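Local coordinates for protein Non-reducing end beta-L-arabinofuranosidase (Bacteroides thetaiotaomicron, PDB 5MQO) that probably acts as a family GH127 glycoside hydrolase, an aceric acidase, in the breakdown of complex plant pectin, at residues 296-309 with 381-395. Residues are numbered along the deposited sequence; the frame is centred on the assembly and turned at random.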
loop_
_atom_site.group_PDB
_atom_site.type_symbol
_atom_site.label_atom_id
_atom_site.label_comp_id
_atom_site.label_asym_id
_atom_site.label_seq_id
_atom_site.Cartn_x
_atom_site.Cartn_y
_atom_site.Cartn_z
ATOM N N HIS A 296 -3.880 -3.424 -16.923
ATOM C CA HIS A 296 -2.756 -3.758 -16.050
ATOM C C HIS A 296 -2.809 -2.909 -14.749
ATOM O O HIS A 296 -2.678 -1.690 -14.812
ATOM C CB HIS A 296 -1.451 -3.498 -16.802
ATOM C CG HIS A 296 -0.229 -3.996 -16.102
ATOM N ND1 HIS A 296 0.576 -4.979 -16.629
ATOM C CD2 HIS A 296 0.338 -3.641 -14.933
ATOM C CE1 HIS A 296 1.578 -5.220 -15.806
ATOM N NE2 HIS A 296 1.456 -4.417 -14.767
ATOM N N ALA A 297 -2.970 -3.553 -13.586
ATOM C CA ALA A 297 -3.379 -2.829 -12.391
ATOM C C ALA A 297 -2.303 -1.885 -11.827
ATOM O O ALA A 297 -2.605 -0.839 -11.287
ATOM C CB ALA A 297 -3.920 -3.784 -11.343
ATOM N N VAL A 298 -1.045 -2.248 -12.004
ATOM C CA VAL A 298 0.090 -1.416 -11.592
ATOM C C VAL A 298 0.058 -0.112 -12.407
ATOM O O VAL A 298 0.036 0.982 -11.841
ATOM C CB VAL A 298 1.480 -2.117 -11.787
ATOM C CG1 VAL A 298 2.588 -1.270 -11.164
ATOM C CG2 VAL A 298 1.527 -3.502 -11.177
ATOM N N ARG A 299 0.043 -0.244 -13.734
ATOM C CA ARG A 299 -0.022 0.904 -14.625
ATOM C C ARG A 299 -1.239 1.769 -14.291
ATOM O O ARG A 299 -1.122 2.982 -14.178
ATOM C CB ARG A 299 -0.035 0.456 -16.088
ATOM C CG ARG A 299 1.263 -0.209 -16.588
ATOM C CD ARG A 299 1.351 -0.326 -18.110
ATOM N NE ARG A 299 1.611 -1.694 -18.593
ATOM C CZ ARG A 299 1.552 -2.101 -19.886
ATOM N NH1 ARG A 299 1.274 -1.264 -20.904
ATOM N NH2 ARG A 299 1.795 -3.374 -20.181
ATOM N N ALA A 300 -2.386 1.126 -14.087
ATOM C CA ALA A 300 -3.628 1.798 -13.714
ATOM C C ALA A 300 -3.486 2.632 -12.443
ATOM O O ALA A 300 -3.764 3.831 -12.394
ATOM C CB ALA A 300 -4.704 0.758 -13.491
ATOM N N ASN A 301 -3.085 1.956 -11.391
ATOM C CA ASN A 301 -3.110 2.553 -10.098
ATOM C C ASN A 301 -2.048 3.649 -10.005
ATOM O O ASN A 301 -2.355 4.712 -9.477
ATOM C CB ASN A 301 -2.938 1.499 -9.027
ATOM C CG ASN A 301 -4.179 0.655 -8.818
ATOM O OD1 ASN A 301 -5.267 0.953 -9.316
ATOM N ND2 ASN A 301 -4.021 -0.411 -8.036
ATOM N N TYR A 302 -0.845 3.422 -10.549
ATOM C CA TYR A 302 0.194 4.472 -10.585
ATOM C C TYR A 302 -0.245 5.688 -11.406
ATOM O O TYR A 302 0.030 6.810 -11.009
ATOM C CB TYR A 302 1.570 3.932 -11.046
ATOM C CG TYR A 302 2.351 3.244 -9.940
ATOM C CD1 TYR A 302 3.159 3.965 -9.092
ATOM C CD2 TYR A 302 2.237 1.897 -9.710
ATOM C CE1 TYR A 302 3.862 3.356 -8.053
ATOM C CE2 TYR A 302 2.930 1.280 -8.686
ATOM C CZ TYR A 302 3.748 2.010 -7.858
ATOM O OH TYR A 302 4.440 1.393 -6.834
ATOM N N LEU A 303 -0.957 5.456 -12.517
ATOM C CA LEU A 303 -1.612 6.549 -13.277
ATOM C C LEU A 303 -2.525 7.320 -12.379
ATOM O O LEU A 303 -2.394 8.525 -12.292
ATOM C CB LEU A 303 -2.446 6.051 -14.468
ATOM C CG LEU A 303 -3.437 7.016 -15.164
ATOM C CD1 LEU A 303 -2.745 8.199 -15.788
ATOM C CD2 LEU A 303 -4.224 6.317 -16.252
ATOM N N TYR A 304 -3.442 6.622 -11.711
ATOM C CA TYR A 304 -4.460 7.308 -10.902
ATOM C C TYR A 304 -3.813 8.175 -9.795
ATOM O O TYR A 304 -4.226 9.322 -9.565
ATOM C CB TYR A 304 -5.538 6.339 -10.333
ATOM C CG TYR A 304 -6.138 5.407 -11.340
ATOM C CD1 TYR A 304 -6.334 5.808 -12.648
ATOM C CD2 TYR A 304 -6.501 4.101 -10.986
ATOM C CE1 TYR A 304 -6.864 4.956 -13.585
ATOM C CE2 TYR A 304 -7.056 3.242 -11.925
ATOM C CZ TYR A 304 -7.228 3.682 -13.226
ATOM O OH TYR A 304 -7.758 2.884 -14.201
ATOM N N ALA A 305 -2.786 7.616 -9.174
ATOM C CA ALA A 305 -1.976 8.316 -8.205
ATOM C C ALA A 305 -1.382 9.593 -8.766
ATOM O O ALA A 305 -1.516 10.667 -8.167
ATOM C CB ALA A 305 -0.846 7.409 -7.757
ATOM N N GLY A 306 -0.702 9.446 -9.908
ATOM C CA GLY A 306 -0.034 10.546 -10.598
ATOM C C GLY A 306 -1.002 11.650 -10.947
ATOM O O GLY A 306 -0.678 12.822 -10.789
ATOM N N VAL A 307 -2.197 11.284 -11.400
ATOM C CA VAL A 307 -3.224 12.271 -11.728
ATOM C C VAL A 307 -3.699 13.064 -10.495
ATOM O O VAL A 307 -3.947 14.266 -10.585
ATOM C CB VAL A 307 -4.400 11.599 -12.475
ATOM C CG1 VAL A 307 -5.617 12.515 -12.606
ATOM C CG2 VAL A 307 -3.935 11.173 -13.865
ATOM N N ALA A 308 -3.809 12.389 -9.353
ATOM C CA ALA A 308 -4.177 13.027 -8.106
ATOM C C ALA A 308 -3.133 14.027 -7.714
ATOM O O ALA A 308 -3.450 15.117 -7.254
ATOM C CB ALA A 308 -4.343 12.010 -7.015
ATOM N N ASP A 309 -1.880 13.650 -7.926
ATOM C CA ASP A 309 -0.757 14.572 -7.754
ATOM C C ASP A 309 -0.829 15.811 -8.666
ATOM O O ASP A 309 -0.577 16.928 -8.211
ATOM C CB ASP A 309 0.579 13.825 -7.911
ATOM C CG ASP A 309 1.113 13.315 -6.594
ATOM O OD1 ASP A 309 0.733 13.881 -5.546
ATOM O OD2 ASP A 309 1.932 12.372 -6.608
ATOM N N GLU A 381 -0.437 -8.665 -8.028
ATOM C CA GLU A 381 0.942 -8.233 -8.068
ATOM C C GLU A 381 1.204 -7.194 -6.958
ATOM O O GLU A 381 0.467 -6.216 -6.836
ATOM C CB GLU A 381 1.178 -7.662 -9.463
ATOM C CG GLU A 381 2.426 -6.857 -9.629
ATOM C CD GLU A 381 2.827 -6.747 -11.070
ATOM O OE1 GLU A 381 1.918 -6.712 -11.967
ATOM O OE2 GLU A 381 4.066 -6.692 -11.261
ATOM N N THR A 382 2.237 -7.413 -6.144
ATOM C CA THR A 382 2.445 -6.596 -4.941
ATOM C C THR A 382 2.482 -5.085 -5.219
ATOM O O THR A 382 1.981 -4.298 -4.421
ATOM C CB THR A 382 3.709 -7.022 -4.170
ATOM O OG1 THR A 382 3.669 -8.440 -3.941
ATOM C CG2 THR A 382 3.815 -6.289 -2.835
ATOM N N CYS A 383 3.048 -4.713 -6.365
ATOM C CA CYS A 383 3.210 -3.322 -6.753
ATOM C C CYS A 383 1.883 -2.680 -7.117
ATOM O O CYS A 383 1.743 -1.474 -7.000
ATOM C CB CYS A 383 4.192 -3.189 -7.931
ATOM S SG CYS A 383 5.932 -3.550 -7.536
ATOM N N ALA A 384 0.925 -3.471 -7.583
ATOM C CA ALA A 384 -0.420 -2.958 -7.903
ATOM C C ALA A 384 -1.100 -2.545 -6.613
ATOM O O ALA A 384 -1.875 -1.568 -6.583
ATOM C CB ALA A 384 -1.273 -4.019 -8.617
ATOM N N ASN A 385 -0.800 -3.306 -5.558
ATOM C CA ASN A 385 -1.420 -3.114 -4.259
ATOM C C ASN A 385 -0.774 -1.867 -3.597
ATOM O O ASN A 385 -1.448 -1.055 -3.003
ATOM C CB ASN A 385 -1.261 -4.375 -3.428
ATOM C CG ASN A 385 -1.594 -5.655 -4.209
ATOM O OD1 ASN A 385 -2.228 -5.610 -5.259
ATOM N ND2 ASN A 385 -1.140 -6.805 -3.703
ATOM N N ILE A 386 0.529 -1.703 -3.791
ATOM C CA ILE A 386 1.258 -0.488 -3.408
ATOM C C ILE A 386 0.722 0.702 -4.187
ATOM O O ILE A 386 0.707 1.817 -3.687
ATOM C CB ILE A 386 2.787 -0.629 -3.677
ATOM C CG1 ILE A 386 3.383 -1.697 -2.752
ATOM C CG2 ILE A 386 3.528 0.714 -3.526
ATOM C CD1 ILE A 386 4.820 -2.066 -3.043
ATOM N N GLY A 387 0.340 0.461 -5.432
ATOM C CA GLY A 387 -0.245 1.497 -6.261
ATOM C C GLY A 387 -1.557 1.995 -5.692
ATOM O O GLY A 387 -1.748 3.193 -5.543
ATOM N N ASN A 388 -2.454 1.068 -5.372
ATOM C CA ASN A 388 -3.729 1.412 -4.747
ATOM C C ASN A 388 -3.490 2.171 -3.421
ATOM O O ASN A 388 -4.232 3.099 -3.096
ATOM C CB ASN A 388 -4.541 0.153 -4.495
ATOM C CG ASN A 388 -6.001 0.436 -4.170
ATOM O OD1 ASN A 388 -6.629 1.378 -4.682
ATOM N ND2 ASN A 388 -6.573 -0.424 -3.340
ATOM N N MET A 389 -2.453 1.786 -2.680
ATOM C CA MET A 389 -2.109 2.442 -1.426
ATOM C C MET A 389 -1.694 3.915 -1.633
ATOM O O MET A 389 -2.203 4.803 -0.969
ATOM C CB MET A 389 -0.971 1.680 -0.763
ATOM C CG MET A 389 -0.529 2.280 0.554
ATOM S SD MET A 389 0.923 1.495 1.241
ATOM C CE MET A 389 1.439 2.786 2.343
ATOM N N LEU A 390 -0.763 4.134 -2.558
ATOM C CA LEU A 390 -0.279 5.453 -2.921
ATOM C C LEU A 390 -1.356 6.313 -3.625
ATOM O O LEU A 390 -1.395 7.513 -3.425
ATOM C CB LEU A 390 0.939 5.331 -3.811
ATOM C CG LEU A 390 2.226 4.662 -3.324
ATOM C CD1 LEU A 390 3.167 4.443 -4.517
ATOM C CD2 LEU A 390 2.943 5.462 -2.261
ATOM N N PHE A 391 -2.220 5.710 -4.443
ATOM C CA PHE A 391 -3.413 6.417 -4.957
ATOM C C PHE A 391 -4.230 6.937 -3.768
ATOM O O PHE A 391 -4.521 8.133 -3.674
ATOM C CB PHE A 391 -4.251 5.504 -5.877
ATOM C CG PHE A 391 -5.553 6.115 -6.397
ATOM C CD1 PHE A 391 -5.666 7.469 -6.742
ATOM C CD2 PHE A 391 -6.666 5.303 -6.605
ATOM C CE1 PHE A 391 -6.860 8.004 -7.237
ATOM C CE2 PHE A 391 -7.868 5.839 -7.102
ATOM C CZ PHE A 391 -7.964 7.200 -7.404
ATOM N N ASN A 392 -4.523 6.061 -2.818
ATOM C CA ASN A 392 -5.404 6.456 -1.734
ATOM C C ASN A 392 -4.774 7.507 -0.815
ATOM O O ASN A 392 -5.470 8.321 -0.199
ATOM C CB ASN A 392 -5.863 5.242 -0.936
ATOM C CG ASN A 392 -7.042 4.573 -1.562
ATOM O OD1 ASN A 392 -8.186 4.847 -1.220
ATOM N ND2 ASN A 392 -6.776 3.712 -2.521
ATOM N N TRP A 393 -3.453 7.469 -0.720
ATOM C CA TRP A 393 -2.759 8.419 0.092
ATOM C C TRP A 393 -2.873 9.814 -0.515
ATOM O O TRP A 393 -3.124 10.742 0.207
ATOM C CB TRP A 393 -1.316 8.018 0.301
ATOM C CG TRP A 393 -0.620 8.965 1.205
ATOM C CD1 TRP A 393 0.207 9.989 0.835
ATOM C CD2 TRP A 393 -0.725 9.024 2.625
ATOM N NE1 TRP A 393 0.642 10.662 1.944
ATOM C CE2 TRP A 393 0.089 10.083 3.059
ATOM C CE3 TRP A 393 -1.418 8.273 3.579
ATOM C CZ2 TRP A 393 0.226 10.414 4.393
ATOM C CZ3 TRP A 393 -1.270 8.597 4.925
ATOM C CH2 TRP A 393 -0.462 9.669 5.309
ATOM N N ARG A 394 -2.716 9.944 -1.830
ATOM C CA ARG A 394 -2.885 11.228 -2.513
ATOM C C ARG A 394 -4.322 11.727 -2.384
ATOM O O ARG A 394 -4.566 12.909 -2.085
ATOM C CB ARG A 394 -2.528 11.121 -3.977
ATOM C CG ARG A 394 -1.071 11.385 -4.311
ATOM C CD ARG A 394 -0.166 10.323 -3.768
ATOM N NE ARG A 394 1.197 10.489 -4.225
ATOM C CZ ARG A 394 2.244 9.903 -3.654
ATOM N NH1 ARG A 394 2.109 9.075 -2.617
ATOM N NH2 ARG A 394 3.450 10.137 -4.146
ATOM N N MET A 395 -5.275 10.818 -2.560
ATOM C CA MET A 395 -6.685 11.185 -2.386
ATOM C C MET A 395 -6.993 11.679 -0.955
ATOM O O MET A 395 -7.736 12.648 -0.777
ATOM C CB MET A 395 -7.600 10.032 -2.787
ATOM C CG MET A 395 -7.483 9.659 -4.263
ATOM S SD MET A 395 -8.107 10.870 -5.439
ATOM C CE MET A 395 -9.858 10.752 -5.109
#
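Ala-384 packs its CB 3.8 Å from Ala-297 CB and equally close to Val-298 CG2, while further along Gly-387 lies against Asn-301 CB and Ala-305 CB faces the backbone of Phe-391. These small residues are consistent with the 7.9 Å closest approach of the two short helix axes. On one flank Phe-391 presents a ring face to Tyr-304, whose CB lies 3.6 Å from the ring centroid and only 7° off its normal, a CH-pi contact; the Tyr-304 ring follows edge-to-face. On another flank Tyr-302 is a knob in the hole formed by Cys-383, Ile-386, Gly-387 and Leu-390, with Gly-387 CA over one ring face. The helices cross at 17°, near-parallel packing consistent with the (alpha/alpha)6 barrel expected for a GH127 catalytic domain. The buried amide of Asn-301 spans the interface: ND2 donates to Ala-384 O (2.8 Å, 156°), a carbonyl already accepting from Asn-388 N on the opposite face of its plane, while OD1 is hydrogen-bonded to Tyr-367 OH. At the C-terminal end of the contact, Arg-394 NE makes a 3.1 Å salt bridge to Asp-309 OD2, nearly straight and in the guanidinium plane but above the carboxylate plane; Asp-309 OD1 pairs with Arg-253.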